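Local coordinates for CalsepRRP (Calystegia sepium, PDB 1JY5), which is an RNase-related protein of the ribonuclease T2 family, whose members generally bind and cleave RNA, though its own activity is uncertain, at residues S87-G91 / S92-S96; Y117-F120 / S121-M125; K129-I132 / S133-L136. All blocks are in the same frame, centred on the assembly; numbering follows the deposited sequence.

Contact 1 (S87-G91 / S92-S96); sequences SSACG and SFDAS
A89 and S92 bind each other through their backbones in both directions. A89 N donates to S92 O at 2.9 Å, in a nearly straight bond with an N-H...O angle of 165°. The return bond, S92 N to A89 O, is longer at 3.3 Å and reaches the oxygen from above the carbonyl plane. Two residues further from the turn along each strand, D94 N donates to S87 O at 2.7 Å. Two weaker CA-H...O contacts accompany these bonds: F93 CA approaches S87 O, and S88 CA approaches S92 O. Between the two bonded levels, S88 and F93 form a non-hydrogen-bonded pair, with their CA atoms 4.0 Å apart.

This is a tight beta hairpin of strands 87-89 and 92-94, closed by a type I' turn from A89 to S92. C90 and G91, in the middle of the turn, both have positive phi. A side chain on G91 would press against C90 O. The turn is also tied to another part of the chain by the disulfide from C90 to C57.

The side chains divide between the two faces. On one, S88 CB meets the F93 ring obliquely, 3.8 Å from CD2. The backbone S87 O lies at the edge of the F93 ring, near its plane. On the other face are S87, A89, S92 and D94. With CG beside its own backbone N (chi1 -64°), D94 turns OD2 over the opposite strand, 3.7 Å from A89 CB. S87, A89 and D94 also touch Y100 of helix 97-106 on this face.

Water joins in at the turn. Water 2 donates to C90 O and lies 2.6 Å from S92 OG. Water 1 lies between A89 O and D94 OD1, 2.6 Å from the latter. S96 then caps the helix with OG, bonding A99 N.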
loop_
_atom_site.group_PDB
_atom_site.type_symbol
_atom_site.label_atom_id
_atom_site.label_comp_id
_atom_site.label_asym_id
_atom_site.label_seq_id
_atom_site.Cartn_x
_atom_site.Cartn_y
_atom_site.Cartn_z
ATOM N N SER A 87 -10.678 -12.841 -1.172
ATOM C CA SER A 87 -9.398 -13.116 -0.528
ATOM C C SER A 87 -9.677 -13.778 0.817
ATOM O O SER A 87 -10.825 -13.841 1.251
ATOM C CB SER A 87 -8.625 -11.812 -0.317
ATOM O OG SER A 87 -9.394 -10.880 0.428
ATOM N N SER A 88 -8.639 -14.275 1.481
ATOM C CA SER A 88 -8.844 -14.920 2.769
ATOM C C SER A 88 -7.740 -14.598 3.753
ATOM O O SER A 88 -6.589 -14.368 3.378
ATOM C CB SER A 88 -8.947 -16.441 2.607
ATOM O OG SER A 88 -7.733 -16.988 2.129
ATOM N N ALA A 89 -8.100 -14.586 5.028
ATOM C CA ALA A 89 -7.133 -14.306 6.068
ATOM C C ALA A 89 -7.698 -14.650 7.430
ATOM O O ALA A 89 -8.904 -14.556 7.657
ATOM C CB ALA A 89 -6.735 -12.836 6.031
ATOM N N CYS A 90 -6.810 -15.062 8.327
ATOM C CA CYS A 90 -7.184 -15.382 9.695
ATOM C C CYS A 90 -8.281 -16.441 9.809
ATOM O O CYS A 90 -9.107 -16.380 10.717
ATOM C CB CYS A 90 -7.634 -14.101 10.397
ATOM S SG CYS A 90 -6.501 -12.692 10.150
ATOM N N GLY A 91 -8.306 -17.390 8.880
ATOM C CA GLY A 91 -9.291 -18.453 8.949
ATOM C C GLY A 91 -10.591 -18.310 8.178
ATOM O O GLY A 91 -11.471 -19.158 8.304
ATOM N N SER A 92 -10.742 -17.258 7.384
ATOM C CA SER A 92 -11.979 -17.107 6.631
ATOM C C SER A 92 -11.836 -16.205 5.414
ATOM O O SER A 92 -10.892 -15.411 5.323
ATOM C CB SER A 92 -13.077 -16.556 7.542
ATOM O OG SER A 92 -12.713 -15.290 8.050
ATOM N N PHE A 93 -12.764 -16.343 4.471
ATOM C CA PHE A 93 -12.743 -15.498 3.288
ATOM C C PHE A 93 -13.207 -14.119 3.721
ATOM O O PHE A 93 -13.953 -13.979 4.692
ATOM C CB PHE A 93 -13.676 -16.035 2.194
ATOM C CG PHE A 93 -13.166 -17.273 1.523
ATOM C CD1 PHE A 93 -13.719 -18.514 1.816
ATOM C CD2 PHE A 93 -12.103 -17.204 0.629
ATOM C CE1 PHE A 93 -13.219 -19.672 1.229
ATOM C CE2 PHE A 93 -11.594 -18.356 0.036
ATOM C CZ PHE A 93 -12.152 -19.593 0.337
ATOM N N ASP A 94 -12.752 -13.100 3.004
ATOM C CA ASP A 94 -13.115 -11.726 3.320
ATOM C C ASP A 94 -14.022 -11.128 2.263
ATOM O O ASP A 94 -13.871 -11.398 1.072
ATOM C CB ASP A 94 -11.857 -10.873 3.447
ATOM C CG ASP A 94 -10.987 -11.309 4.597
ATOM O OD1 ASP A 94 -11.392 -11.092 5.756
ATOM O OD2 ASP A 94 -9.913 -11.883 4.345
ATOM N N ALA A 95 -14.956 -10.296 2.705
ATOM C CA ALA A 95 -15.895 -9.656 1.793
ATOM C C ALA A 95 -15.224 -8.549 0.987
ATOM O O ALA A 95 -15.744 -8.121 -0.043
ATOM C CB ALA A 95 -17.064 -9.086 2.583
ATOM N N SER A 96 -14.066 -8.091 1.451
ATOM C CA SER A 96 -13.351 -7.020 0.768
ATOM C C SER A 96 -11.907 -6.922 1.223
ATOM O O SER A 96 -11.513 -7.518 2.231
ATOM C CB SER A 96 -14.021 -5.679 1.057
ATOM O OG SER A 96 -13.814 -5.328 2.418
HETATM O O HOH W 1 -10.790 -12.379 7.975
HETATM O O HOH W 2 -11.813 -15.385 10.451
#

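Contact 2 (Y117-F120 / S121-M125); sequences YEYF and STTLM. Unlike the reference sequence in segment 121-125: T123 (reference Ala).
Two successive turns of helix 116-129 carry three hydroxyl side chains, S121, T122 and T123, each bonded back to the carbonyl four residues earlier: Y117, E118 and Y119. Each carbonyl also takes the usual helical N-H of the same residue. The hydroxyl and the N-H reach it from opposite faces of its plane.

S121 OG donates to Y117 O at 2.6 Å, beside the backbone bond from S121 N at 2.9 Å. Its OG stands between its own N and carbonyl carbon (chi1 60°), which brings it back over the preceding turn. T122 OG1 donates to E118 O at 2.7 Å. T123 OG1 donates to Y119 O at 2.9 Å. Both threonines place OG1 beside their own N, near -60°, with CG2 anti to that N. L124 continues the helix through a plain bond from its N to F120 O.

Rings lie near two of the hydroxyl residues. S121 CB sits over one face of the Y117 ring, 4.2 Å from its centroid and 26° off the normal, a CH-pi contact. T123 OG1 lies above the centre of the Y119 ring, 4.2 Å from its plane. Y119 OH hydrogen-bonds L45 O of strand 40-48. The F120 ring meets that of W79 and touches W102 and L98 of helix 97-106. Exchanging Y117 for an alanine would remove the ring from S121 CB and would probably leave a gap there and beside I70 and L71, which the ring also touches.

The buried hydroxyl of T123 is satisfied within the helix itself. By turning back onto the backbone, the three hydroxyls give each carbonyl a second donor. Each hydroxyl's own bond to its carbonyl is likely to restrict its rotation.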
loop_
_atom_site.group_PDB
_atom_site.type_symbol
_atom_site.label_atom_id
_atom_site.label_comp_id
_atom_site.label_asym_id
_atom_site.label_seq_id
_atom_site.Cartn_x
_atom_site.Cartn_y
_atom_site.Cartn_z
ATOM N N TYR A 117 -11.550 2.680 12.678
ATOM C CA TYR A 117 -11.619 3.995 12.074
ATOM C C TYR A 117 -10.263 4.664 12.123
ATOM O O TYR A 117 -9.817 5.250 11.135
ATOM C CB TYR A 117 -12.629 4.895 12.781
ATOM C CG TYR A 117 -12.707 6.252 12.127
ATOM C CD1 TYR A 117 -13.500 6.454 10.993
ATOM C CD2 TYR A 117 -11.905 7.311 12.567
ATOM C CE1 TYR A 117 -13.489 7.673 10.312
ATOM C CE2 TYR A 117 -11.885 8.535 11.888
ATOM C CZ TYR A 117 -12.679 8.704 10.758
ATOM O OH TYR A 117 -12.656 9.891 10.054
ATOM N N GLU A 118 -9.608 4.595 13.277
ATOM C CA GLU A 118 -8.297 5.219 13.406
ATOM C C GLU A 118 -7.309 4.521 12.483
ATOM O O GLU A 118 -6.460 5.169 11.870
ATOM C CB GLU A 118 -7.816 5.173 14.864
ATOM C CG GLU A 118 -8.809 5.832 15.824
ATOM C CD GLU A 118 -8.267 6.050 17.229
ATOM O OE1 GLU A 118 -7.254 5.427 17.594
ATOM O OE2 GLU A 118 -8.875 6.845 17.973
ATOM N N TYR A 119 -7.427 3.202 12.365
ATOM C CA TYR A 119 -6.517 2.471 11.486
ATOM C C TYR A 119 -6.646 2.934 10.029
ATOM O O TYR A 119 -5.659 3.349 9.414
ATOM C CB TYR A 119 -6.780 0.964 11.567
ATOM C CG TYR A 119 -6.007 0.170 10.528
ATOM C CD1 TYR A 119 -4.626 -0.023 10.646
ATOM C CD2 TYR A 119 -6.654 -0.359 9.413
ATOM C CE1 TYR A 119 -3.911 -0.727 9.673
ATOM C CE2 TYR A 119 -5.954 -1.059 8.435
ATOM C CZ TYR A 119 -4.584 -1.239 8.572
ATOM O OH TYR A 119 -3.893 -1.926 7.606
ATOM N N PHE A 120 -7.858 2.875 9.479
ATOM C CA PHE A 120 -8.073 3.266 8.087
ATOM C C PHE A 120 -7.868 4.758 7.788
ATOM O O PHE A 120 -7.286 5.113 6.756
ATOM C CB PHE A 120 -9.466 2.817 7.612
ATOM C CG PHE A 120 -9.591 1.324 7.423
ATOM C CD1 PHE A 120 -10.181 0.525 8.399
ATOM C CD2 PHE A 120 -9.081 0.712 6.279
ATOM C CE1 PHE A 120 -10.256 -0.865 8.243
ATOM C CE2 PHE A 120 -9.152 -0.676 6.114
ATOM C CZ PHE A 120 -9.740 -1.466 7.099
ATOM N N SER A 121 -8.345 5.627 8.677
ATOM C CA SER A 121 -8.192 7.070 8.487
ATOM C C SER A 121 -6.727 7.495 8.587
ATOM O O SER A 121 -6.270 8.385 7.860
ATOM C CB SER A 121 -9.029 7.850 9.511
ATOM O OG SER A 121 -8.649 7.548 10.837
ATOM N N THR A 122 -5.983 6.856 9.482
ATOM C CA THR A 122 -4.578 7.201 9.632
ATOM C C THR A 122 -3.806 6.763 8.388
ATOM O O THR A 122 -2.896 7.461 7.939
ATOM C CB THR A 122 -3.993 6.567 10.908
ATOM O OG1 THR A 122 -4.659 7.127 12.049
ATOM C CG2 THR A 122 -2.501 6.854 11.018
ATOM N N THR A 123 -4.187 5.625 7.817
ATOM C CA THR A 123 -3.525 5.141 6.615
ATOM C C THR A 123 -3.781 6.123 5.476
ATOM O O THR A 123 -2.876 6.451 4.706
ATOM C CB THR A 123 -4.041 3.754 6.202
ATOM O OG1 THR A 123 -3.833 2.831 7.277
ATOM C CG2 THR A 123 -3.288 3.245 4.975
ATOM N N LEU A 124 -5.020 6.590 5.366
ATOM C CA LEU A 124 -5.366 7.551 4.324
ATOM C C LEU A 124 -4.592 8.853 4.534
ATOM O O LEU A 124 -4.097 9.449 3.579
ATOM C CB LEU A 124 -6.878 7.824 4.326
ATOM C CG LEU A 124 -7.741 6.814 3.551
ATOM C CD1 LEU A 124 -7.232 5.396 3.782
ATOM C CD2 LEU A 124 -9.192 6.940 3.994
ATOM N N MET A 125 -4.477 9.284 5.787
ATOM C CA MET A 125 -3.754 10.510 6.102
ATOM C C MET A 125 -2.331 10.452 5.575
ATOM O O MET A 125 -1.883 11.366 4.893
ATOM C CB MET A 125 -3.721 10.743 7.613
ATOM C CG MET A 125 -3.034 12.040 8.038
ATOM S SD MET A 125 -2.914 12.161 9.843
ATOM C CE MET A 125 -1.549 11.021 10.129
#

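Contact 3 (K129-I132 / S133-L136); sequences KYNI and SEIL
I132, N131 and S133 carry the contact, and N131 meets the following turn with both its side chain and its carbonyl. N131 OD1 accepts from E134 N at 2.8 Å, with an N-H...O angle of 149°. The donor stands well above the plane of the amide carbonyl. N131 CG is anti to its backbone N (chi1 -169°), which swings the amide forward over the opening turn. N131 O takes I135 N at 3.1 Å and a weak, bent bond from E134 N. E134 N is therefore shared between the side chain and the backbone of one residue. The E134 side chain crosses that of N131 at about a right angle, its CB lying 3.5 Å from N131 CG.

This is an N-cap. N131 is the residue right before helix 132-137, and its side-chain oxygen accepts from an N-H of the first turn, which has no carbonyl of an earlier turn of this helix to bond. Y130, just before it, is where the chain leaves helix 116-129.

I132 opens the new helix and gives its carbonyl to L136 N at 3.0 Å. Its side chain is apolar and buried. CD1 comes within 4.2 Å of I135 CD1, the two side chains meeting at a slant. CG2 lies further off, 4.5 Å from L136 CG. I132 and L136 also touch F40 of strand 40-48, and I135 touches A161 and L162 of helix 151-162.

S133 CB touches N131 OD1 at 3.3 Å. Its OG bonds F40 N, linking the first turn to strand 40-48.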
loop_
_atom_site.group_PDB
_atom_site.type_symbol
_atom_site.label_atom_id
_atom_site.label_comp_id
_atom_site.label_asym_id
_atom_site.label_seq_id
_atom_site.Cartn_x
_atom_site.Cartn_y
_atom_site.Cartn_z
ATOM N N LYS A 129 -0.699 12.604 2.587
ATOM C CA LYS A 129 0.426 13.468 2.930
ATOM C C LYS A 129 1.637 13.223 2.032
ATOM O O LYS A 129 2.255 14.170 1.541
ATOM C CB LYS A 129 0.835 13.270 4.394
ATOM C CG LYS A 129 1.989 14.171 4.810
ATOM C CD LYS A 129 2.401 13.968 6.253
ATOM C CE LYS A 129 3.493 14.962 6.642
ATOM N NZ LYS A 129 4.005 14.701 8.013
ATOM N N TYR A 130 1.977 11.952 1.832
ATOM C CA TYR A 130 3.119 11.589 1.003
ATOM C C TYR A 130 2.676 10.983 -0.321
ATOM O O TYR A 130 2.658 9.761 -0.486
ATOM C CB TYR A 130 4.023 10.599 1.745
ATOM C CG TYR A 130 4.546 11.130 3.060
ATOM C CD1 TYR A 130 3.971 10.744 4.272
ATOM C CD2 TYR A 130 5.613 12.030 3.095
ATOM C CE1 TYR A 130 4.446 11.241 5.486
ATOM C CE2 TYR A 130 6.092 12.531 4.304
ATOM C CZ TYR A 130 5.503 12.130 5.492
ATOM O OH TYR A 130 5.972 12.620 6.688
ATOM N N ASN A 131 2.324 11.850 -1.264
ATOM C CA ASN A 131 1.868 11.416 -2.575
ATOM C C ASN A 131 3.054 10.925 -3.390
ATOM O O ASN A 131 3.768 11.717 -4.009
ATOM C CB ASN A 131 1.192 12.571 -3.306
ATOM C CG ASN A 131 0.475 12.118 -4.557
ATOM O OD1 ASN A 131 0.896 11.167 -5.218
ATOM N ND2 ASN A 131 -0.605 12.803 -4.897
ATOM N N ILE A 132 3.262 9.618 -3.390
ATOM C CA ILE A 132 4.373 9.043 -4.125
ATOM C C ILE A 132 4.193 9.212 -5.628
ATOM O O ILE A 132 5.168 9.390 -6.357
ATOM C CB ILE A 132 4.535 7.558 -3.784
ATOM C CG1 ILE A 132 4.638 7.395 -2.261
ATOM C CG2 ILE A 132 5.773 6.995 -4.463
ATOM C CD1 ILE A 132 5.753 8.237 -1.624
ATOM N N SER A 133 2.949 9.164 -6.091
ATOM C CA SER A 133 2.664 9.323 -7.515
ATOM C C SER A 133 3.102 10.707 -7.993
ATOM O O SER A 133 3.615 10.854 -9.101
ATOM C CB SER A 133 1.168 9.128 -7.782
ATOM O OG SER A 133 0.757 7.817 -7.430
ATOM N N GLU A 134 2.903 11.714 -7.143
ATOM C CA GLU A 134 3.276 13.091 -7.458
ATOM C C GLU A 134 4.792 13.263 -7.433
ATOM O O GLU A 134 5.359 13.995 -8.244
ATOM C CB GLU A 134 2.634 14.061 -6.456
ATOM C CG GLU A 134 3.011 15.527 -6.675
ATOM C CD GLU A 134 2.435 16.459 -5.616
ATOM O OE1 GLU A 134 1.197 16.485 -5.451
ATOM O OE2 GLU A 134 3.222 17.171 -4.952
ATOM N N ILE A 135 5.447 12.592 -6.493
ATOM C CA ILE A 135 6.897 12.680 -6.388
ATOM C C ILE A 135 7.551 12.114 -7.647
ATOM O O ILE A 135 8.502 12.691 -8.178
ATOM C CB ILE A 135 7.418 11.912 -5.158
ATOM C CG1 ILE A 135 7.027 12.663 -3.880
ATOM C CG2 ILE A 135 8.932 11.744 -5.246
ATOM C CD1 ILE A 135 7.389 11.937 -2.597
ATOM N N LEU A 136 7.038 10.988 -8.127
ATOM C CA LEU A 136 7.591 10.379 -9.329
ATOM C C LEU A 136 7.303 11.227 -10.567
ATOM O O LEU A 136 8.194 11.458 -11.382
ATOM C CB LEU A 136 7.032 8.966 -9.527
ATOM C CG LEU A 136 7.466 7.903 -8.514
ATOM C CD1 LEU A 136 6.950 6.549 -8.971
ATOM C CD2 LEU A 136 8.988 7.877 -8.389
#

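Overall arrangement
The three contacts follow one another along the chain, all within the part that belongs to the ribonuclease T2 family. Contact 1 is a surface hairpin just before helix 97-106. Contact 2 lies on helix 116-129, and contact 3 spans the break between that helix and helix 132-137. The centres of contacts 1 and 2 are about 21 Å apart, those of 2 and 3 about 18 Å, and those of 1 and 3 about 30 Å. Contacts 1 and 3 lie on opposite sides of the chain's centre. Helix 97-106 is touched by both contacts 1 and 2, and strand 40-48 by both 2 and 3. The series thus runs from an exposed hairpin to helices packed against the main antiparallel sheet.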